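Local structure of Lin0012 protein (Listeria innocua, 3K17) at residues A[68-72]-A[73-77]; A[256-259]-A[260-264]; A[297-300]-A[301-304]. The protein probably acts as an ATP-dependent phosphomevalonate kinase of the GHMP family, serving the mevalonate route to isopentenyl diphosphate. All coordinates share one frame; numbering follows the deposited sequence.

Contact 1 of 3, residues A[68-72]-A[73-77]; sequences LKPDG and EHWTF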
ATOM      1  N   LEU A  68      16.626  11.904  13.931  1.00 19.76           N
ATOM      2  CA  LEU A  68      15.723  12.899  13.374  1.00 20.65           C
ATOM      3  C   LEU A  68      15.259  12.305  12.046  1.00 21.98           C
ATOM      4  O   LEU A  68      16.062  12.081  11.137  1.00 22.17           O
ATOM      5  CB  LEU A  68      16.447  14.227  13.147  1.00 20.05           C
ATOM      6  CG  LEU A  68      15.671  15.294  12.362  1.00 20.86           C
ATOM      7  CD1 LEU A  68      14.352  15.619  13.073  1.00 17.39           C
ATOM      8  CD2 LEU A  68      16.525  16.537  12.217  1.00 17.25           C
ATOM      9  N   LYS A  69      13.970  12.008  11.941  1.00 20.58           N
ATOM     10  CA  LYS A  69      13.454  11.431  10.710  1.00 22.97           C
ATOM     11  C   LYS A  69      12.095  12.006  10.355  1.00 22.97           C
ATOM     12  O   LYS A  69      11.095  11.295  10.369  1.00 23.01           O
ATOM     13  CB  LYS A  69      13.362   9.904  10.829  1.00 20.79           C
ATOM     14  CG  LYS A  69      12.721   9.393  12.113  1.00 23.97           C
ATOM     15  CD  LYS A  69      12.423   7.900  12.013  1.00 26.89           C
ATOM     16  CE  LYS A  69      11.893   7.318  13.323  1.00 30.86           C
ATOM     17  NZ  LYS A  69      12.975   7.081  14.322  1.00 32.32           N
ATOM     18  N   PRO A  70      12.048  13.304  10.011  1.00 22.59           N
ATOM     19  CA  PRO A  70      10.788  13.970   9.651  1.00 25.02           C
ATOM     20  C   PRO A  70      10.206  13.461   8.328  1.00 27.07           C
ATOM     21  O   PRO A  70      10.887  12.787   7.561  1.00 26.48           O
ATOM     22  CB  PRO A  70      11.180  15.445   9.604  1.00 23.60           C
ATOM     23  CG  PRO A  70      12.606  15.388   9.113  1.00 21.74           C
ATOM     24  CD  PRO A  70      13.194  14.223   9.881  1.00 22.52           C
ATOM     25  N   ASP A  71       8.943  13.779   8.065  1.00 31.49           N
ATOM     26  CA  ASP A  71       8.293  13.327   6.837  1.00 35.83           C
ATOM     27  C   ASP A  71       8.604  14.171   5.601  1.00 35.38           C
ATOM     28  O   ASP A  71       8.712  13.640   4.496  1.00 37.78           O
ATOM     29  CB  ASP A  71       6.773  13.258   7.040  1.00 40.66           C
ATOM     30  CG  ASP A  71       6.363  12.172   8.023  1.00 45.15           C
ATOM     31  OD1 ASP A  71       6.778  11.007   7.837  1.00 47.53           O
ATOM     32  OD2 ASP A  71       5.622  12.480   8.981  1.00 50.04           O
ATOM     33  N   GLY A  72       8.750  15.478   5.783  1.00 33.20           N
ATOM     34  CA  GLY A  72       9.033  16.351   4.657  1.00 33.16           C
ATOM     35  C   GLY A  72      10.282  16.014   3.849  1.00 33.49           C
ATOM     36  O   GLY A  72      11.358  15.776   4.399  1.00 30.97           O
ATOM     37  N   GLU A  73      10.135  16.012   2.531  1.00 31.40           N
ATOM     38  CA  GLU A  73      11.233  15.708   1.621  1.00 31.72           C
ATOM     39  C   GLU A  73      12.389  16.707   1.691  1.00 28.74           C
ATOM     40  O   GLU A  73      13.546  16.345   1.480  1.00 28.59           O
ATOM     41  CB  GLU A  73      10.706  15.661   0.184  1.00 36.97           C
ATOM     42  CG  GLU A  73      11.784  15.689  -0.889  1.00 41.98           C
ATOM     43  CD  GLU A  73      11.211  15.949  -2.274  1.00 45.79           C
ATOM     44  OE1 GLU A  73      10.332  15.175  -2.706  1.00 47.62           O
ATOM     45  OE2 GLU A  73      11.638  16.925  -2.930  1.00 48.59           O
ATOM     46  N   HIS A  74      12.083  17.963   1.990  1.00 24.74           N
ATOM     47  CA  HIS A  74      13.123  18.976   2.039  1.00 23.88           C
ATOM     48  C   HIS A  74      13.975  18.999   3.296  1.00 20.48           C
ATOM     49  O   HIS A  74      14.895  19.811   3.405  1.00 18.13           O
ATOM     50  CB  HIS A  74      12.510  20.348   1.784  1.00 24.93           C
ATOM     51  CG  HIS A  74      11.865  20.457   0.440  1.00 32.63           C
ATOM     52  ND1 HIS A  74      10.637  19.897   0.157  1.00 33.93           N
ATOM     53  CD2 HIS A  74      12.316  20.981  -0.724  1.00 34.18           C
ATOM     54  CE1 HIS A  74      10.361  20.071  -1.123  1.00 35.92           C
ATOM     55  NE2 HIS A  74      11.364  20.725  -1.680  1.00 36.94           N
ATOM     56  N   TRP A  75      13.678  18.102   4.231  1.00 17.14           N
ATOM     57  CA  TRP A  75      14.434  18.002   5.481  1.00 17.29           C
ATOM     58  C   TRP A  75      15.619  17.041   5.316  1.00 17.26           C
ATOM     59  O   TRP A  75      16.562  17.062   6.099  1.00 15.48           O
ATOM     60  CB  TRP A  75      13.558  17.429   6.608  1.00 16.49           C
ATOM     61  CG  TRP A  75      12.463  18.324   7.109  1.00 16.31           C
ATOM     62  CD1 TRP A  75      11.116  18.156   6.930  1.00 18.24           C
ATOM     63  CD2 TRP A  75      12.620  19.513   7.892  1.00 16.95           C
ATOM     64  NE1 TRP A  75      10.425  19.170   7.557  1.00 16.10           N
ATOM     65  CE2 TRP A  75      11.325  20.016   8.153  1.00 18.80           C
ATOM     66  CE3 TRP A  75      13.730  20.203   8.399  1.00 16.42           C
ATOM     67  CZ2 TRP A  75      11.108  21.181   8.901  1.00 18.62           C
ATOM     68  CZ3 TRP A  75      13.516  21.360   9.146  1.00 16.42           C
ATOM     69  CH2 TRP A  75      12.215  21.837   9.389  1.00 19.90           C
ATOM     70  N   THR A  76      15.548  16.193   4.300  1.00 16.92           N
ATOM     71  CA  THR A  76      16.551  15.163   4.092  1.00 18.64           C
ATOM     72  C   THR A  76      18.022  15.524   4.238  1.00 17.06           C
ATOM     73  O   THR A  76      18.716  14.895   5.030  1.00 16.48           O
ATOM     74  CB  THR A  76      16.324  14.449   2.741  1.00 22.06           C
ATOM     75  OG1 THR A  76      14.943  14.089   2.630  1.00 24.74           O
ATOM     76  CG2 THR A  76      17.133  13.167   2.681  1.00 24.39           C
ATOM     77  N   PHE A  77      18.514  16.524   3.511  1.00 17.03           N
ATOM     78  CA  PHE A  77      19.934  16.841   3.633  1.00 16.22           C
ATOM     79  C   PHE A  77      20.358  17.205   5.050  1.00 13.80           C
ATOM     80  O   PHE A  77      21.337  16.666   5.546  1.00 14.03           O
ATOM     81  CB  PHE A  77      20.345  17.960   2.666  1.00 13.68           C
ATOM     82  CG  PHE A  77      20.565  17.484   1.254  1.00 15.52           C
ATOM     83  CD1 PHE A  77      21.676  16.699   0.937  1.00 16.80           C
ATOM     84  CD2 PHE A  77      19.662  17.808   0.248  1.00 14.25           C
ATOM     85  CE1 PHE A  77      21.887  16.237  -0.372  1.00 14.35           C
ATOM     86  CE2 PHE A  77      19.863  17.351  -1.067  1.00 17.75           C
ATOM     87  CZ  PHE A  77      20.982  16.563  -1.371  1.00 16.72           C
TER
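Gly72 O receives the backbone N-H of Trp75 at 3.3 Å from Trp75 N, the bond that closes a type I beta turn over residues 72-75 just ahead of helix 76-91. The N-H...O line is fairly straight, at 161°, yet the donor stands well above the carbonyl plane. The turn brings the indole of Trp75 back against the loop that precedes it. Pro70 meets it from one side: its CB lies over a face of the five-membered ring, 4.2 Å from the centroid, in a CH-pi contact. Pro70 CG comes closest to the base of the side chain, 3.4 Å from Trp75 CB, and the proline ring slants across the tryptophan side chain. With Trp75 CG anti to the carbonyl carbon, chi1 (-70°) and chi2 (110°) together turn the CD1 edge of the indole to the backbone of Gly72, where Gly72 N lies in the plane of the ring and Gly72 CA is 3.6 Å from Trp75 CD1. Proline and glycine thus divide the ring between them, one on a face and one at an edge. Val60 and Ile53 add apolar cover to Trp75, while Tyr56 stacks on the indole and takes the N-H of His74 on its hydroxyl oxygen. Lys69 and Thr76 also pack against Arg186 and His185, respectively, of a second subunit, placing this turn beside an interface between chains. One step further along, the Thr76 hydroxyl bends back over the turn, and Thr76 OG1 donates to Glu73 O at 2.9 Å.

Contact 2 of 3, residues A[256-259]-A[260-264]; sequences KQII and QAFHT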
ATOM      1  N   LYS A 256      45.528  19.877 -15.279  1.00 29.30           N
ATOM      2  CA  LYS A 256      46.947  19.957 -14.964  1.00 30.06           C
ATOM      3  C   LYS A 256      47.443  21.361 -15.307  1.00 28.34           C
ATOM      4  O   LYS A 256      48.150  21.990 -14.518  1.00 28.07           O
ATOM      5  CB  LYS A 256      47.715  18.905 -15.769  1.00 34.16           C
ATOM      6  CG  LYS A 256      49.181  18.760 -15.387  1.00 38.02           C
ATOM      7  CD  LYS A 256      49.803  17.540 -16.059  1.00 42.52           C
ATOM      8  CE  LYS A 256      49.115  16.246 -15.614  1.00 44.59           C
ATOM      9  NZ  LYS A 256      49.200  16.030 -14.137  1.00 45.38           N
ATOM     10  N   GLN A 257      47.049  21.849 -16.482  1.00 27.31           N
ATOM     11  CA  GLN A 257      47.431  23.181 -16.947  1.00 27.76           C
ATOM     12  C   GLN A 257      46.913  24.290 -16.040  1.00 27.24           C
ATOM     13  O   GLN A 257      47.671  25.156 -15.586  1.00 25.46           O
ATOM     14  CB  GLN A 257      46.889  23.419 -18.356  1.00 31.97           C
ATOM     15  CG  GLN A 257      47.630  22.693 -19.466  1.00 37.42           C
ATOM     16  CD  GLN A 257      46.882  22.758 -20.788  1.00 40.37           C
ATOM     17  OE1 GLN A 257      46.380  23.815 -21.180  1.00 43.14           O
ATOM     18  NE2 GLN A 257      46.807  21.630 -21.483  1.00 39.08           N
ATOM     19  N   ILE A 258      45.613  24.265 -15.773  1.00 26.00           N
ATOM     20  CA  ILE A 258      45.014  25.291 -14.940  1.00 24.31           C
ATOM     21  C   ILE A 258      45.625  25.296 -13.538  1.00 23.40           C
ATOM     22  O   ILE A 258      45.813  26.357 -12.944  1.00 23.17           O
ATOM     23  CB  ILE A 258      43.462  25.123 -14.891  1.00 26.28           C
ATOM     24  CG1 ILE A 258      42.818  26.403 -14.356  1.00 29.12           C
ATOM     25  CG2 ILE A 258      43.082  23.931 -14.020  1.00 27.47           C
ATOM     26  CD1 ILE A 258      41.319  26.486 -14.610  1.00 32.28           C
ATOM     27  N   ILE A 259      45.949  24.120 -13.004  1.00 24.58           N
ATOM     28  CA  ILE A 259      46.568  24.070 -11.679  1.00 24.62           C
ATOM     29  C   ILE A 259      47.939  24.754 -11.764  1.00 24.72           C
ATOM     30  O   ILE A 259      48.349  25.470 -10.851  1.00 24.93           O
ATOM     31  CB  ILE A 259      46.730  22.611 -11.174  1.00 24.66           C
ATOM     32  CG1 ILE A 259      45.360  22.056 -10.760  1.00 24.70           C
ATOM     33  CG2 ILE A 259      47.685  22.567  -9.976  1.00 22.81           C
ATOM     34  CD1 ILE A 259      45.396  20.639 -10.252  1.00 22.15           C
ATOM     35  N   GLN A 260      48.636  24.527 -12.872  1.00 26.39           N
ATOM     36  CA  GLN A 260      49.940  25.148 -13.097  1.00 25.52           C
ATOM     37  C   GLN A 260      49.721  26.661 -13.120  1.00 26.04           C
ATOM     38  O   GLN A 260      50.436  27.417 -12.463  1.00 25.92           O
ATOM     39  CB  GLN A 260      50.505  24.692 -14.441  1.00 25.20           C
ATOM     40  CG  GLN A 260      51.865  25.287 -14.807  1.00 26.88           C
ATOM     41  CD  GLN A 260      52.294  24.884 -16.202  1.00 25.33           C
ATOM     42  OE1 GLN A 260      52.220  23.711 -16.568  1.00 25.46           O
ATOM     43  NE2 GLN A 260      52.748  25.853 -16.990  1.00 25.16           N
ATOM     44  N   ALA A 261      48.715  27.092 -13.877  1.00 25.79           N
ATOM     45  CA  ALA A 261      48.389  28.510 -13.995  1.00 26.05           C
ATOM     46  C   ALA A 261      48.169  29.153 -12.631  1.00 26.92           C
ATOM     47  O   ALA A 261      48.589  30.288 -12.396  1.00 27.78           O
ATOM     48  CB  ALA A 261      47.145  28.690 -14.863  1.00 27.68           C
ATOM     49  N   PHE A 262      47.503  28.428 -11.734  1.00 25.63           N
ATOM     50  CA  PHE A 262      47.241  28.930 -10.389  1.00 25.75           C
ATOM     51  C   PHE A 262      48.545  29.022  -9.605  1.00 25.89           C
ATOM     52  O   PHE A 262      48.872  30.059  -9.033  1.00 26.18           O
ATOM     53  CB  PHE A 262      46.263  27.995  -9.661  1.00 25.49           C
ATOM     54  CG  PHE A 262      44.830  28.462  -9.690  1.00 25.26           C
ATOM     55  CD1 PHE A 262      44.298  29.182  -8.621  1.00 24.76           C
ATOM     56  CD2 PHE A 262      44.009  28.173 -10.778  1.00 26.47           C
ATOM     57  CE1 PHE A 262      42.969  29.605  -8.635  1.00 25.66           C
ATOM     58  CE2 PHE A 262      42.674  28.593 -10.805  1.00 25.51           C
ATOM     59  CZ  PHE A 262      42.155  29.308  -9.730  1.00 25.71           C
ATOM     60  N   HIS A 263      49.286  27.921  -9.579  1.00 26.87           N
ATOM     61  CA  HIS A 263      50.558  27.869  -8.865  1.00 28.03           C
ATOM     62  C   HIS A 263      51.526  28.951  -9.331  1.00 28.75           C
ATOM     63  O   HIS A 263      52.181  29.602  -8.514  1.00 27.91           O
ATOM     64  CB  HIS A 263      51.210  26.495  -9.058  1.00 27.51           C
ATOM     65  CG  HIS A 263      50.565  25.399  -8.265  1.00 27.77           C
ATOM     66  ND1 HIS A 263      50.785  24.064  -8.530  1.00 26.82           N
ATOM     67  CD2 HIS A 263      49.743  25.440  -7.191  1.00 27.44           C
ATOM     68  CE1 HIS A 263      50.125  23.330  -7.650  1.00 27.88           C
ATOM     69  NE2 HIS A 263      49.485  24.141  -6.827  1.00 26.12           N
ATOM     70  N   THR A 264      51.603  29.157 -10.642  1.00 30.08           N
ATOM     71  CA  THR A 264      52.530  30.144 -11.188  1.00 31.35           C
ATOM     72  C   THR A 264      51.923  31.497 -11.533  1.00 32.11           C
ATOM     73  O   THR A 264      52.617  32.381 -12.031  1.00 31.81           O
ATOM     74  CB  THR A 264      53.240  29.586 -12.436  1.00 31.27           C
ATOM     75  OG1 THR A 264      52.282  29.334 -13.473  1.00 32.27           O
ATOM     76  CG2 THR A 264      53.947  28.290 -12.093  1.00 31.43           C
TER
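The later turns of helix 241-264, within the GHMP kinase C-terminal region, show how i to i+4 spacing pairs side chains as well as backbone groups. Four successive backbone bonds join residues 256-259 to 260-263; the one from Ala261 N to Gln257 O is 2.8 Å long, and that from His263 N to Ile259 O is nearly straight at 175°. On the buried flank Ile258 and Phe262 run side by side, Ile258 CG1 lying 4.2 Å from Phe262 CD2, and both lean on Ile31 of strand 29-35. The Phe262 ring also presents its edge to the backbone, with Ile258 O in the ring plane 3.4 Å from Phe262 CD2. Ile259 and His263 form the next pair. Because Ile259 CG2 is the branch anti to the backbone N, it reaches forward over a face of the imidazole, 3.9 Å from the ring centroid, in a CH-pi contact. Ile259 O also lies above that ring, towards its rim, while His263 NE2 is hydrogen-bonded to Glu206 OE2 on strand 204-208. Gln260 O is gripped twice by one residue, by Thr264 N at 2.8 Å and by Thr264 OG1, which approaches from above the carbonyl plane, at 2.8 Å.

Contact 3 of 3, residues A[297-300]-A[301-304]; sequences LKEL and ADSA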
ATOM      1  N   LEU A 297      24.159  31.035 -21.720  1.00 26.61           N
ATOM      2  CA  LEU A 297      25.497  30.754 -21.229  1.00 25.68           C
ATOM      3  C   LEU A 297      26.500  30.964 -22.359  1.00 26.84           C
ATOM      4  O   LEU A 297      27.628  31.394 -22.125  1.00 26.41           O
ATOM      5  CB  LEU A 297      25.577  29.326 -20.679  1.00 22.78           C
ATOM      6  CG  LEU A 297      24.978  29.189 -19.274  1.00 20.08           C
ATOM      7  CD1 LEU A 297      24.836  27.723 -18.882  1.00 16.57           C
ATOM      8  CD2 LEU A 297      25.868  29.933 -18.292  1.00 19.59           C
ATOM      9  N   LYS A 298      26.082  30.676 -23.586  1.00 26.59           N
ATOM     10  CA  LYS A 298      26.953  30.866 -24.739  1.00 28.17           C
ATOM     11  C   LYS A 298      27.277  32.350 -24.870  1.00 28.52           C
ATOM     12  O   LYS A 298      28.438  32.736 -25.017  1.00 28.80           O
ATOM     13  CB  LYS A 298      26.271  30.383 -26.023  1.00 29.82           C
ATOM     14  CG  LYS A 298      27.112  30.611 -27.284  1.00 32.21           C
ATOM     15  CD  LYS A 298      26.371  30.176 -28.538  1.00 34.14           C
ATOM     16  CE  LYS A 298      27.305  30.123 -29.744  1.00 36.77           C
ATOM     17  NZ  LYS A 298      27.964  31.430 -30.029  1.00 36.58           N
ATOM     18  N   GLU A 299      26.240  33.183 -24.820  1.00 27.13           N
ATOM     19  CA  GLU A 299      26.430  34.626 -24.923  1.00 27.16           C
ATOM     20  C   GLU A 299      27.274  35.126 -23.764  1.00 25.76           C
ATOM     21  O   GLU A 299      28.095  36.022 -23.922  1.00 25.08           O
ATOM     22  CB  GLU A 299      25.079  35.347 -24.920  1.00 30.97           C
ATOM     23  CG  GLU A 299      24.222  35.045 -26.127  1.00 36.09           C
ATOM     24  CD  GLU A 299      24.969  35.282 -27.423  1.00 40.73           C
ATOM     25  OE1 GLU A 299      25.513  36.395 -27.597  1.00 43.74           O
ATOM     26  OE2 GLU A 299      25.016  34.359 -28.265  1.00 42.80           O
ATOM     27  N   LEU A 300      27.069  34.541 -22.591  1.00 25.33           N
ATOM     28  CA  LEU A 300      27.827  34.942 -21.420  1.00 24.33           C
ATOM     29  C   LEU A 300      29.321  34.687 -21.632  1.00 24.62           C
ATOM     30  O   LEU A 300      30.149  35.577 -21.428  1.00 25.94           O
ATOM     31  CB  LEU A 300      27.306  34.186 -20.191  1.00 23.66           C
ATOM     32  CG  LEU A 300      27.967  34.446 -18.835  1.00 24.55           C
ATOM     33  CD1 LEU A 300      26.990  34.097 -17.718  1.00 23.70           C
ATOM     34  CD2 LEU A 300      29.244  33.628 -18.715  1.00 19.96           C
ATOM     35  N   ALA A 301      29.663  33.477 -22.063  1.00 25.57           N
ATOM     36  CA  ALA A 301      31.058  33.115 -22.288  1.00 27.01           C
ATOM     37  C   ALA A 301      31.652  33.826 -23.502  1.00 27.37           C
ATOM     38  O   ALA A 301      32.806  34.248 -23.472  1.00 27.06           O
ATOM     39  CB  ALA A 301      31.193  31.601 -22.446  1.00 25.50           C
ATOM     40  N   ASP A 302      30.875  33.956 -24.572  1.00 28.29           N
ATOM     41  CA  ASP A 302      31.381  34.637 -25.759  1.00 30.78           C
ATOM     42  C   ASP A 302      31.786  36.065 -25.440  1.00 31.69           C
ATOM     43  O   ASP A 302      32.863  36.517 -25.829  1.00 32.72           O
ATOM     44  CB  ASP A 302      30.341  34.641 -26.875  1.00 31.82           C
ATOM     45  CG  ASP A 302      30.217  33.296 -27.547  1.00 33.07           C
ATOM     46  OD1 ASP A 302      31.165  32.493 -27.427  1.00 33.94           O
ATOM     47  OD2 ASP A 302      29.186  33.046 -28.204  1.00 35.92           O
ATOM     48  N   SER A 303      30.924  36.778 -24.724  1.00 32.31           N
ATOM     49  CA  SER A 303      31.222  38.155 -24.367  1.00 32.23           C
ATOM     50  C   SER A 303      32.468  38.224 -23.483  1.00 32.40           C
ATOM     51  O   SER A 303      33.252  39.171 -23.573  1.00 30.42           O
ATOM     52  CB  SER A 303      30.017  38.788 -23.664  1.00 33.99           C
ATOM     53  OG  SER A 303      29.510  37.935 -22.653  1.00 41.87           O
ATOM     54  N   ALA A 304      32.654  37.217 -22.633  1.00 31.92           N
ATOM     55  CA  ALA A 304      33.821  37.180 -21.760  1.00 30.71           C
ATOM     56  C   ALA A 304      35.068  37.038 -22.628  1.00 31.95           C
ATOM     57  O   ALA A 304      36.095  37.661 -22.374  1.00 31.48           O
ATOM     58  CB  ALA A 304      33.721  36.005 -20.796  1.00 31.17           C
TER
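Leu297 begins the series through its backbone: Leu297 O accepts the N-H of Ala301 at 2.9 Å from Ala301 N, an ordinary alpha-helical bond within helix 295-306, and the Leu297 side chain packs on Thr220. Next comes Lys298, which engages Asp302 twice. Asp302 N donates to Lys298 O at 2.8 Å, and in addition to this backbone link the two side chains form a salt bridge, Lys298 NZ to Asp302 OD2 at 2.7 Å. The lysine runs out straight from its backbone until the final torsion (chi4 -58°) folds the ammonium group over to the aspartate, whose OD2 receives it on the syn lone pair, the side facing OD1. Asp302 itself leans back along the helix, its CG only 3.1 Å from Lys298 O. Its other oxygen, OD1, makes a salt bridge to Arg278 of helix 267-288, so the carboxylate joins two helices. Glu299 brings a like charge into the neighbourhood, with Glu299 OE2 4.4 Å from Asp302 OD2, and its carbonyl oxygen takes the N-H of Ser303. Ser303 OG, set between the backbone N and the carbonyl carbon (chi1 48°), folds down onto the preceding turn 2.7 Å from Glu299 O, and its single proton may go there or to Leu300 O. Leu300 completes the segment: Leu300 O accepts from Ala304 N at 3.2 Å and also from the indole N-H of Trp339 on helix 329-341, while the Leu300 side chain rests on Ile344. With a lysine and an arginine each holding one oxygen, Asp302 would be expected to stay ionised despite nearby Glu299, and the two cations should largely fix the rotation of its carboxylate.

The three contacts follow in series along the chain. Contact 1, at the start of helix 76-91, lies on the opposite side of the chain's centre from the other two: its centre is 41 Å from that of contact 2 and 39 Å from that of contact 3. Contacts 2 and 3 both fall in the GHMP kinase C-terminal region, their centres 23 Å apart and their nearest atoms about 14 Å apart. Helix 267-288 lies between them in sequence and touches both, meeting Ile258 and Gln260 of one and Ala301 and Asp302 of the other. The i to i+3 turn of contact 1 and the i to i+4 pairs of the others each tie into neighbouring elements.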